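Local atomic coordinates of complement factor MASP-3 (Homo sapiens, PDB entry 3DEM), a protein that probably acts as a serine protease of the complement system, with a CUB1-EGF-CUB2 region that carries interaction sites for mannan-binding lectin and ficolins. Residues Tyr137-Ile142 with Tyr146-Phe151; Thr70-Glu75 with Thr79-Gly84; Asp214-Pro219 with Cys223-Ile228; Pro181-Pro186 with Gly270-Tyr275. All coordinates share one frame; numbering follows the deposited sequence.

Overall arrangement
Along the chain, interaction 2 comes first: within the N-terminal CUB domain it closes a short loop at the end of strand 67-71, folding residues 79-84 back on 70-75. Interaction 1 follows in the calcium-binding EGF domain, where it pairs the two strands of a hairpin; its centre lies about 42 Å from that of interaction 2. In the second CUB domain, interaction 4 closes a long loop by joining 181-186 to 270-275, and interaction 3, between 214-219 and 223-228, is nested inside it. These two touch: D214 N lies 2.7 Å from G270 O, a probable hydrogen bond, and I215 and I228 pack on W271. No contacts cross along the chain.

Interaction 1 (Tyr137-Ile142 with Tyr146-Phe151); sequences YCHNYI and YCSCRF. With CA (calcium ion), chain D.
H139 lies over one face of the Y146 ring, its CB 3.8 Å from the ring centroid in a CH-pi contact. A chi1 of -53° sets H139 CG beside its backbone N, and the imidazole runs nearly parallel to the phenol, planes 20° apart, but displaced outward, with little of it standing over the other ring. The far nitrogen of H139, NE2, donates a short bond of 2.7 Å to S148 OG, which lies close to the imidazole plane. One end of the imidazole is thereby tied down; ND1 at the other is bonded to Y42 of the second subunit. Beneath these side chains runs the antiparallel beta hairpin of a calcium-binding EGF domain. Y137 with S148 and H139 with Y146 are hydrogen-bonded pairs, the straightest carbonyl approach being H139 N to Y146 O (2.8 Å). Between them C138 and C147 form a non-hydrogen-bonded pair on the other face, each in a separate disulfide, to C124 and C134. Y137 passes S148 and C149 with its ring edge, and its OH reaches R150 CG (3.6 Å), the ring and guanidinium planes being nearly perpendicular; water 1 links Y137 OH to F151 N. Toward the turn, Y141 meets Y146 edge to edge, CE2 3.9 Å from CD2. Here N140 and the carbonyl O of Y141, at 2.5 Å, bind the calcium ion, whose shell also includes D120, V121, E123 and G144.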
# COMPACT_ATOMS: atom_id res chain seq x y z
N TYR A 137 -17.91 3.24 10.52
CA TYR A 137 -16.84 2.55 9.80
C TYR A 137 -16.02 3.48 8.91
O TYR A 137 -16.57 4.34 8.22
CB TYR A 137 -17.40 1.42 8.94
CG TYR A 137 -18.23 0.40 9.68
CD1 TYR A 137 -17.67 -0.36 10.70
CD2 TYR A 137 -19.56 0.17 9.35
CE1 TYR A 137 -18.42 -1.32 11.38
CE2 TYR A 137 -20.32 -0.77 10.02
CZ TYR A 137 -19.74 -1.51 11.03
OH TYR A 137 -20.49 -2.46 11.69
N CYS A 138 -14.70 3.29 8.93
CA CYS A 138 -13.81 3.97 8.00
C CYS A 138 -13.22 2.94 7.04
O CYS A 138 -12.82 1.86 7.45
CB CYS A 138 -12.68 4.68 8.76
SG CYS A 138 -11.57 5.69 7.72
N HIS A 139 -13.19 3.27 5.75
CA HIS A 139 -12.64 2.37 4.73
C HIS A 139 -11.52 3.07 3.98
O HIS A 139 -11.72 4.12 3.36
CB HIS A 139 -13.73 1.93 3.74
CG HIS A 139 -14.95 1.35 4.39
ND1 HIS A 139 -15.09 0.00 4.63
CD2 HIS A 139 -16.08 1.94 4.84
CE1 HIS A 139 -16.26 -0.22 5.20
NE2 HIS A 139 -16.88 0.94 5.34
N ASN A 140 -10.32 2.50 4.05
CA ASN A 140 -9.18 3.06 3.36
C ASN A 140 -9.05 2.51 1.96
O ASN A 140 -9.31 1.33 1.72
CB ASN A 140 -7.89 2.78 4.14
CG ASN A 140 -6.69 3.50 3.56
OD1 ASN A 140 -6.75 4.69 3.24
ND2 ASN A 140 -5.58 2.79 3.43
N TYR A 141 -8.64 3.37 1.03
CA TYR A 141 -8.22 2.93 -0.29
C TYR A 141 -7.03 3.76 -0.77
O TYR A 141 -6.62 4.71 -0.11
CB TYR A 141 -9.38 2.97 -1.30
CG TYR A 141 -9.93 4.35 -1.60
CD1 TYR A 141 -9.35 5.16 -2.57
CD2 TYR A 141 -11.05 4.83 -0.93
CE1 TYR A 141 -9.86 6.42 -2.86
CE2 TYR A 141 -11.57 6.08 -1.21
CZ TYR A 141 -10.97 6.87 -2.16
OH TYR A 141 -11.50 8.11 -2.43
N ILE A 142 -6.49 3.38 -1.92
CA ILE A 142 -5.31 4.04 -2.47
C ILE A 142 -5.68 5.42 -3.00
O ILE A 142 -6.39 5.55 -3.99
CB ILE A 142 -4.64 3.17 -3.56
CG1 ILE A 142 -4.17 1.84 -2.96
CG2 ILE A 142 -3.49 3.91 -4.22
CD1 ILE A 142 -3.69 0.82 -3.97
N TYR A 146 -13.24 6.61 2.68
CA TYR A 146 -14.64 6.98 2.84
C TYR A 146 -15.22 6.34 4.09
O TYR A 146 -14.63 5.41 4.65
CB TYR A 146 -15.47 6.62 1.60
CG TYR A 146 -15.59 5.13 1.33
CD1 TYR A 146 -16.64 4.39 1.86
CD2 TYR A 146 -14.66 4.48 0.53
CE1 TYR A 146 -16.76 3.03 1.61
CE2 TYR A 146 -14.76 3.12 0.27
CZ TYR A 146 -15.82 2.40 0.82
OH TYR A 146 -15.92 1.05 0.55
N CYS A 147 -16.38 6.84 4.52
CA CYS A 147 -17.07 6.31 5.69
C CYS A 147 -18.31 5.52 5.27
O CYS A 147 -18.87 5.74 4.19
CB CYS A 147 -17.51 7.45 6.62
SG CYS A 147 -16.23 8.65 7.08
N SER A 148 -18.73 4.59 6.12
CA SER A 148 -20.00 3.90 5.95
C SER A 148 -20.62 3.66 7.32
O SER A 148 -20.00 3.94 8.35
CB SER A 148 -19.83 2.59 5.17
OG SER A 148 -19.41 1.54 6.02
N CYS A 149 -21.84 3.13 7.35
CA CYS A 149 -22.57 3.01 8.60
C CYS A 149 -22.99 1.59 8.94
O CYS A 149 -23.06 0.73 8.06
CB CYS A 149 -23.79 3.93 8.58
SG CYS A 149 -23.34 5.65 8.38
N ARG A 150 -23.27 1.36 10.22
CA ARG A 150 -23.83 0.09 10.65
C ARG A 150 -25.20 -0.15 10.03
O ARG A 150 -25.92 0.80 9.70
CB ARG A 150 -23.98 0.04 12.16
CG ARG A 150 -22.70 0.10 12.96
CD ARG A 150 -23.00 -0.11 14.44
NE ARG A 150 -22.20 0.76 15.29
CZ ARG A 150 -22.69 1.56 16.24
NH1 ARG A 150 -24.00 1.59 16.49
NH2 ARG A 150 -21.86 2.31 16.95
N PHE A 151 -25.54 -1.42 9.90
CA PHE A 151 -26.84 -1.86 9.44
C PHE A 151 -27.94 -1.13 10.20
O PHE A 151 -27.96 -1.11 11.43
CB PHE A 151 -26.96 -3.37 9.64
CG PHE A 151 -28.27 -3.95 9.20
CD1 PHE A 151 -28.49 -4.26 7.87
CD2 PHE A 151 -29.26 -4.19 10.13
CE1 PHE A 151 -29.70 -4.80 7.48
CE2 PHE A 151 -30.48 -4.73 9.74
CZ PHE A 151 -30.69 -5.03 8.41
CA CA D . -5.84 6.13 1.79
O HOH W 1 -23.12 -3.20 10.37
O HOH W 2 -5.22 8.23 0.84

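Interaction 2 (Thr70-Glu75 with Thr79-Gly84); sequences TFCGRE and TEQTPG
Q81 O is gripped by the backbone of the other segment: C72 N donates a hydrogen bond to it (3.2 Å) from well above the carbonyl plane, and F71 CA adds a CA-H...O contact at 3.3 Å. The same oxygen lies at the edge of the F71 ring, in its plane and 3.2 Å from CD1. The apolar contact centres on F71 and P83. With chi1 at -60° F71 CG stands beside the backbone N, and the ring receives P83 on one face: P83 CB sits over the centre, 3.7 Å from the centroid and only 8° off the normal, while CE1 touches P83 CA. T82 meets the chain by its methyl group, CG2 resting 3.5 Å from the carbonyl carbon of G73 and about as near to that of R74. E80 lays its carboxylate beside G73, with OE1 3.4 Å from G73 CA, but its hydrogen bond goes to S50. Q81 packs along C72, whose sulfur is in the disulfide with C54. In the fold of the CUB domain the segment 70-75 leaves the edge strand 67-71 of a four-stranded antiparallel sheet, and F71 and P83 also lean on F46 and F43 of strand 37-47, which belongs to the other sheet.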
# COMPACT_ATOMS: atom_id res chain seq x y z
N THR A 70 19.26 15.27 7.58
CA THR A 70 20.47 15.74 6.93
C THR A 70 21.51 14.63 7.04
O THR A 70 21.77 14.13 8.13
CB THR A 70 21.02 17.02 7.60
OG1 THR A 70 19.98 18.00 7.67
CG2 THR A 70 22.19 17.59 6.80
N PHE A 71 22.07 14.25 5.90
CA PHE A 71 23.02 13.14 5.86
C PHE A 71 24.38 13.57 5.32
O PHE A 71 24.47 14.46 4.47
CB PHE A 71 22.48 12.00 5.00
CG PHE A 71 21.19 11.43 5.49
CD1 PHE A 71 21.13 10.75 6.70
CD2 PHE A 71 20.03 11.55 4.73
CE1 PHE A 71 19.94 10.21 7.16
CE2 PHE A 71 18.83 11.01 5.18
CZ PHE A 71 18.79 10.34 6.40
N CYS A 72 25.42 12.93 5.83
CA CYS A 72 26.76 13.07 5.28
C CYS A 72 27.59 11.89 5.75
O CYS A 72 27.09 11.03 6.48
CB CYS A 72 27.38 14.42 5.66
SG CYS A 72 27.55 14.77 7.43
N GLY A 73 28.85 11.82 5.34
CA GLY A 73 29.71 10.70 5.73
C GLY A 73 29.64 9.52 4.79
O GLY A 73 28.89 9.53 3.81
N ARG A 74 30.44 8.49 5.08
CA ARG A 74 30.48 7.30 4.23
C ARG A 74 29.91 6.09 4.96
O ARG A 74 30.22 5.84 6.12
CB ARG A 74 31.91 7.04 3.73
CG ARG A 74 32.90 6.63 4.80
CD ARG A 74 34.28 6.39 4.21
NE ARG A 74 34.99 7.64 3.93
CZ ARG A 74 35.91 8.17 4.74
NH1 ARG A 74 36.22 7.56 5.88
NH2 ARG A 74 36.52 9.30 4.41
N GLU A 75 29.06 5.34 4.25
CA GLU A 75 28.37 4.19 4.83
C GLU A 75 29.34 3.15 5.39
O GLU A 75 29.02 2.45 6.36
CB GLU A 75 27.40 3.56 3.81
CG GLU A 75 28.00 3.26 2.44
CD GLU A 75 26.95 3.08 1.35
OE1 GLU A 75 25.80 2.70 1.68
OE2 GLU A 75 27.27 3.32 0.16
N THR A 79 29.40 4.89 13.14
CA THR A 79 29.34 6.01 14.07
C THR A 79 29.25 7.26 13.20
O THR A 79 29.98 8.24 13.41
CB THR A 79 30.57 6.08 15.02
OG1 THR A 79 30.86 4.77 15.53
CG2 THR A 79 30.32 7.03 16.19
N GLU A 80 28.36 7.21 12.22
CA GLU A 80 28.25 8.25 11.20
C GLU A 80 26.82 8.74 10.98
O GLU A 80 25.86 8.21 11.56
CB GLU A 80 28.85 7.76 9.88
CG GLU A 80 30.37 7.68 9.88
CD GLU A 80 31.03 9.02 9.60
OE1 GLU A 80 30.39 9.86 8.93
OE2 GLU A 80 32.18 9.22 10.03
N GLN A 81 26.69 9.75 10.12
CA GLN A 81 25.43 10.44 9.88
C GLN A 81 24.86 10.03 8.53
O GLN A 81 24.14 10.80 7.89
CB GLN A 81 25.66 11.95 9.91
CG GLN A 81 26.93 12.35 10.65
CD GLN A 81 27.09 13.86 10.77
OE1 GLN A 81 28.18 14.40 10.54
NE2 GLN A 81 26.01 14.55 11.15
N THR A 82 25.19 8.82 8.11
CA THR A 82 24.68 8.27 6.86
C THR A 82 23.26 7.76 7.06
O THR A 82 22.84 7.49 8.19
CB THR A 82 25.58 7.14 6.36
OG1 THR A 82 25.67 6.13 7.37
CG2 THR A 82 26.97 7.66 6.06
N PRO A 83 22.50 7.63 5.96
CA PRO A 83 21.12 7.15 6.01
C PRO A 83 21.00 5.66 6.32
O PRO A 83 20.00 5.24 6.91
CB PRO A 83 20.59 7.46 4.60
CG PRO A 83 21.80 7.49 3.73
CD PRO A 83 22.92 7.98 4.59
N GLY A 84 22.00 4.88 5.94
CA GLY A 84 21.94 3.43 6.11
C GLY A 84 20.78 2.81 5.35
O GLY A 84 20.52 3.18 4.20

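Interaction 3 (Asp214-Pro219 with Cys223-Ile228); sequences DIEDHP and CPYDYI. With CA (calcium ion), chain F.
The chain doubles back between I215-H218 and P224-I228, the touching parts running 154° apart, yet no direct hydrogen bond joins the two segments. They meet instead at a calcium ion, in the metal site of the second CUB domain. E216 reaches out with an extended chain and binds through OE1, while D226 embraces the ion with both carboxylate oxygens, unequally: OD2 at 2.3 Å and OD1 at 2.8 Å. The two carboxylates are turned 67° against each other, and D226 OD2 comes 3.3 Å from E216 CB. D263, S265 and waters 5 and 6 complete the shell. Y187 adds a second-shell grip, its OH bonding both D226 OD2 and E216 N, which probably helps set the positions of these ligands. Y225 flanks the site: E216 OE2 lies over one face of its ring, with the carboxylate plane tilted 22° from that of the ring, and D217 O approaches the ring edge. H218 CB rests on P224 CG at 3.5 Å; with CG anti to the backbone N, the ring turns CD2 toward Y225 OH, and ND1 is bonded to E220 and V221 just beyond the segment. On the buried side I215 uses CG2 against D226 CB (3.6 Å) and CD1 against I228 CG1. Waters bridge the backbones: water 4 accepts from H218 N and C223 N, and water 3 donates to E216 O at 2.6 Å and to D226 O at 2.7 Å while accepting from Y225 N.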
# COMPACT_ATOMS: atom_id res chain seq x y z
N ASP A 214 -30.21 11.73 29.46
CA ASP A 214 -28.86 12.17 29.11
C ASP A 214 -28.87 12.73 27.69
O ASP A 214 -28.71 11.99 26.71
CB ASP A 214 -27.88 11.00 29.25
CG ASP A 214 -26.46 11.36 28.84
OD1 ASP A 214 -26.13 12.57 28.71
OD2 ASP A 214 -25.65 10.42 28.67
N ILE A 215 -29.08 14.04 27.60
CA ILE A 215 -29.07 14.76 26.34
C ILE A 215 -27.98 15.82 26.42
O ILE A 215 -27.93 16.59 27.38
CB ILE A 215 -30.43 15.42 26.04
CG1 ILE A 215 -31.55 14.37 26.09
CG2 ILE A 215 -30.41 16.11 24.68
CD1 ILE A 215 -32.91 14.88 25.66
N GLU A 216 -27.08 15.83 25.44
CA GLU A 216 -25.97 16.78 25.42
C GLU A 216 -26.48 18.20 25.67
O GLU A 216 -27.46 18.63 25.07
CB GLU A 216 -25.25 16.71 24.08
CG GLU A 216 -23.88 17.37 24.07
CD GLU A 216 -23.29 17.45 22.68
OE1 GLU A 216 -23.94 16.98 21.72
OE2 GLU A 216 -22.17 18.00 22.53
N ASP A 217 -25.80 18.92 26.56
CA ASP A 217 -26.16 20.31 26.81
C ASP A 217 -24.93 21.21 26.90
O ASP A 217 -23.80 20.77 26.70
CB ASP A 217 -27.03 20.44 28.07
CG ASP A 217 -26.27 20.14 29.36
OD1 ASP A 217 -25.09 19.74 29.30
OD2 ASP A 217 -26.86 20.32 30.45
N HIS A 218 -25.17 22.49 27.20
CA HIS A 218 -24.12 23.48 27.35
C HIS A 218 -24.37 24.20 28.66
O HIS A 218 -25.52 24.44 29.03
CB HIS A 218 -24.17 24.47 26.18
CG HIS A 218 -22.98 25.37 26.09
ND1 HIS A 218 -22.89 26.56 26.77
CD2 HIS A 218 -21.82 25.24 25.39
CE1 HIS A 218 -21.73 27.14 26.50
NE2 HIS A 218 -21.06 26.36 25.67
N PRO A 219 -23.29 24.53 29.39
CA PRO A 219 -23.45 25.16 30.70
C PRO A 219 -24.02 26.59 30.67
O PRO A 219 -24.58 27.04 31.66
CB PRO A 219 -22.02 25.17 31.27
CG PRO A 219 -21.14 25.09 30.08
CD PRO A 219 -21.88 24.30 29.05
N CYS A 223 -29.60 24.47 25.44
CA CYS A 223 -29.72 23.41 24.43
C CYS A 223 -29.29 23.80 23.01
O CYS A 223 -30.12 23.82 22.10
CB CYS A 223 -31.15 22.86 24.42
SG CYS A 223 -31.82 22.38 26.06
N PRO A 224 -27.99 24.10 22.81
CA PRO A 224 -27.52 24.49 21.48
C PRO A 224 -27.21 23.31 20.56
O PRO A 224 -27.00 23.52 19.36
CB PRO A 224 -26.23 25.26 21.79
CG PRO A 224 -25.72 24.65 23.04
CD PRO A 224 -26.91 24.12 23.81
N TYR A 225 -27.19 22.10 21.11
CA TYR A 225 -26.76 20.92 20.37
C TYR A 225 -27.90 19.95 20.07
O TYR A 225 -28.33 19.81 18.92
CB TYR A 225 -25.65 20.19 21.13
CG TYR A 225 -24.48 21.07 21.53
CD1 TYR A 225 -23.81 21.84 20.59
CD2 TYR A 225 -24.05 21.13 22.85
CE1 TYR A 225 -22.73 22.65 20.95
CE2 TYR A 225 -22.97 21.93 23.22
CZ TYR A 225 -22.32 22.68 22.27
OH TYR A 225 -21.26 23.48 22.64
N ASP A 226 -28.36 19.26 21.11
CA ASP A 226 -29.45 18.30 21.01
C ASP A 226 -30.61 18.77 21.89
O ASP A 226 -30.41 19.55 22.82
CB ASP A 226 -29.00 16.92 21.48
CG ASP A 226 -27.69 16.47 20.83
OD1 ASP A 226 -27.36 16.93 19.71
OD2 ASP A 226 -27.00 15.65 21.45
N TYR A 227 -31.82 18.29 21.61
CA TYR A 227 -32.97 18.71 22.40
C TYR A 227 -34.25 17.97 22.08
O TYR A 227 -34.41 17.38 21.01
CB TYR A 227 -33.20 20.22 22.23
CG TYR A 227 -33.37 20.64 20.78
CD1 TYR A 227 -34.60 20.55 20.15
CD2 TYR A 227 -32.29 21.13 20.05
CE1 TYR A 227 -34.76 20.94 18.83
CE2 TYR A 227 -32.44 21.52 18.72
CZ TYR A 227 -33.68 21.42 18.12
OH TYR A 227 -33.86 21.80 16.81
N ILE A 228 -35.17 18.02 23.04
CA ILE A 228 -36.54 17.60 22.85
C ILE A 228 -37.41 18.85 22.84
O ILE A 228 -37.24 19.74 23.68
CB ILE A 228 -37.02 16.70 24.01
CG1 ILE A 228 -36.27 15.38 24.02
CG2 ILE A 228 -38.53 16.45 23.91
CD1 ILE A 228 -36.66 14.48 25.18
CA CA F . -24.99 15.61 20.27
O HOH W 3 -28.14 20.70 23.66
O HOH W 4 -27.94 23.62 27.69
O HOH W 5 -25.82 13.98 18.73
O HOH W 6 -24.76 13.75 21.76

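Interaction 4 (Pro181-Pro186 with Gly270-Tyr275); sequences PDFPNP and GWRLSY
With chi1 of F183 at 178°, CG trans to the backbone N, the ring is thrown toward R272 of strand 272-277, which presents its CB, while a chi1 of 163° sends CG and the rest of the arginine chain on past the ring. This CB stands over one face of the ring in a CH-pi contact, 3.9 Å from the centroid and displaced toward the rim beside CE2 and CZ. The opposite face is taken by P184 CB, which lies over the ring centre, 3.7 Å above the plane, so the phenyl is clamped between an aliphatic arginine stem and a proline. Its CD1 side runs along the backbone of G270 and W271: CD1 is 3.3 Å from W271 O, and G270 C lies at the ring edge, 3.9 Å from CD1. The peptide before P184 is cis, and N185 N closes a hydrogen bond of 2.8 Å on D182 O, making a type VI turn with F183 and P184 at its corner. N185 ND2 adds weak bonds to D182 O and OD1. This turn follows strand 175-179, which pairs antiparallel with strand 272-277 in a four-stranded sheet of the second CUB domain. R272 crosses the F183 ring at about a right angle and then leads away, its extended chain bringing NE to a salt bridge with E210. W271 points its side chain from the turn into the interior, where its indole meets F260 edge-to-face and packs on F209 and F213, and its N bonds S180 OG.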
# COMPACT_ATOMS: atom_id res chain seq x y z
N PRO A 181 -33.78 6.66 19.95
CA PRO A 181 -33.41 5.43 19.26
C PRO A 181 -32.28 4.67 19.96
O PRO A 181 -31.28 5.28 20.35
CB PRO A 181 -32.95 5.92 17.88
CG PRO A 181 -33.58 7.27 17.72
CD PRO A 181 -33.62 7.85 19.09
N ASP A 182 -32.46 3.37 20.13
CA ASP A 182 -31.45 2.50 20.75
C ASP A 182 -31.25 2.75 22.26
O ASP A 182 -30.31 2.21 22.86
CB ASP A 182 -30.12 2.57 20.00
CG ASP A 182 -29.35 1.25 20.02
OD1 ASP A 182 -29.94 0.22 20.43
OD2 ASP A 182 -28.16 1.24 19.62
N PHE A 183 -32.12 3.55 22.87
CA PHE A 183 -32.06 3.79 24.32
C PHE A 183 -31.91 2.48 25.09
O PHE A 183 -32.58 1.50 24.78
CB PHE A 183 -33.33 4.52 24.80
CG PHE A 183 -33.38 4.75 26.29
CD1 PHE A 183 -32.81 5.89 26.84
CD2 PHE A 183 -33.99 3.84 27.14
CE1 PHE A 183 -32.84 6.12 28.21
CE2 PHE A 183 -34.03 4.05 28.51
CZ PHE A 183 -33.46 5.21 29.05
N PRO A 184 -31.04 2.47 26.12
CA PRO A 184 -30.20 3.56 26.61
C PRO A 184 -28.77 3.55 26.05
O PRO A 184 -27.85 4.07 26.69
CB PRO A 184 -30.17 3.31 28.11
CG PRO A 184 -30.18 1.78 28.21
CD PRO A 184 -30.87 1.26 26.96
N ASN A 185 -28.58 2.96 24.88
CA ASN A 185 -27.30 3.11 24.18
C ASN A 185 -27.23 4.50 23.56
O ASN A 185 -28.26 5.17 23.41
CB ASN A 185 -27.15 2.02 23.12
CG ASN A 185 -27.20 0.63 23.71
OD1 ASN A 185 -26.31 0.23 24.46
ND2 ASN A 185 -28.25 -0.12 23.39
N PRO A 186 -26.02 4.97 23.23
CA PRO A 186 -25.90 6.30 22.62
C PRO A 186 -26.88 6.50 21.45
O PRO A 186 -26.93 5.68 20.54
CB PRO A 186 -24.45 6.31 22.11
CG PRO A 186 -23.72 5.40 23.04
CD PRO A 186 -24.71 4.32 23.41
N GLY A 270 -29.48 9.34 25.93
CA GLY A 270 -30.84 9.66 25.53
C GLY A 270 -31.86 9.69 26.65
O GLY A 270 -31.58 10.16 27.76
N TRP A 271 -33.06 9.19 26.37
CA TRP A 271 -34.21 9.42 27.23
C TRP A 271 -35.31 8.40 26.99
O TRP A 271 -35.38 7.74 25.95
CB TRP A 271 -34.77 10.82 26.99
CG TRP A 271 -35.09 11.10 25.54
CD1 TRP A 271 -34.26 11.65 24.61
CD2 TRP A 271 -36.33 10.83 24.87
NE1 TRP A 271 -34.91 11.74 23.39
CE2 TRP A 271 -36.18 11.25 23.52
CE3 TRP A 271 -37.55 10.27 25.27
CZ2 TRP A 271 -37.20 11.12 22.58
CZ3 TRP A 271 -38.57 10.16 24.33
CH2 TRP A 271 -38.38 10.58 23.00
N ARG A 272 -36.19 8.29 27.98
CA ARG A 272 -37.34 7.41 27.91
C ARG A 272 -38.51 8.09 28.61
O ARG A 272 -38.34 8.72 29.65
CB ARG A 272 -37.03 6.07 28.60
CG ARG A 272 -38.27 5.25 28.94
CD ARG A 272 -37.92 4.00 29.72
NE ARG A 272 -39.11 3.37 30.27
CZ ARG A 272 -39.49 2.11 30.04
NH1 ARG A 272 -38.74 1.30 29.29
NH2 ARG A 272 -40.60 1.64 30.59
N LEU A 273 -39.70 7.96 28.04
CA LEU A 273 -40.87 8.46 28.72
C LEU A 273 -42.00 7.45 28.60
O LEU A 273 -42.01 6.61 27.69
CB LEU A 273 -41.29 9.84 28.19
CG LEU A 273 -41.83 9.99 26.76
CD1 LEU A 273 -43.31 9.59 26.69
CD2 LEU A 273 -41.64 11.42 26.30
N SER A 274 -42.94 7.53 29.53
CA SER A 274 -44.18 6.80 29.40
C SER A 274 -45.30 7.83 29.35
O SER A 274 -45.20 8.89 29.96
CB SER A 274 -44.38 5.84 30.57
OG SER A 274 -44.48 6.54 31.79
N TYR A 275 -46.36 7.51 28.62
CA TYR A 275 -47.51 8.39 28.56
C TYR A 275 -48.76 7.63 28.95
O TYR A 275 -48.81 6.41 28.82
CB TYR A 275 -47.68 8.99 27.16
CG TYR A 275 -48.25 8.03 26.14
CD1 TYR A 275 -49.62 7.80 26.05
CD2 TYR A 275 -47.42 7.36 25.25
CE1 TYR A 275 -50.15 6.92 25.12
CE2 TYR A 275 -47.93 6.48 24.32
CZ TYR A 275 -49.30 6.27 24.26
OH TYR A 275 -49.82 5.40 23.33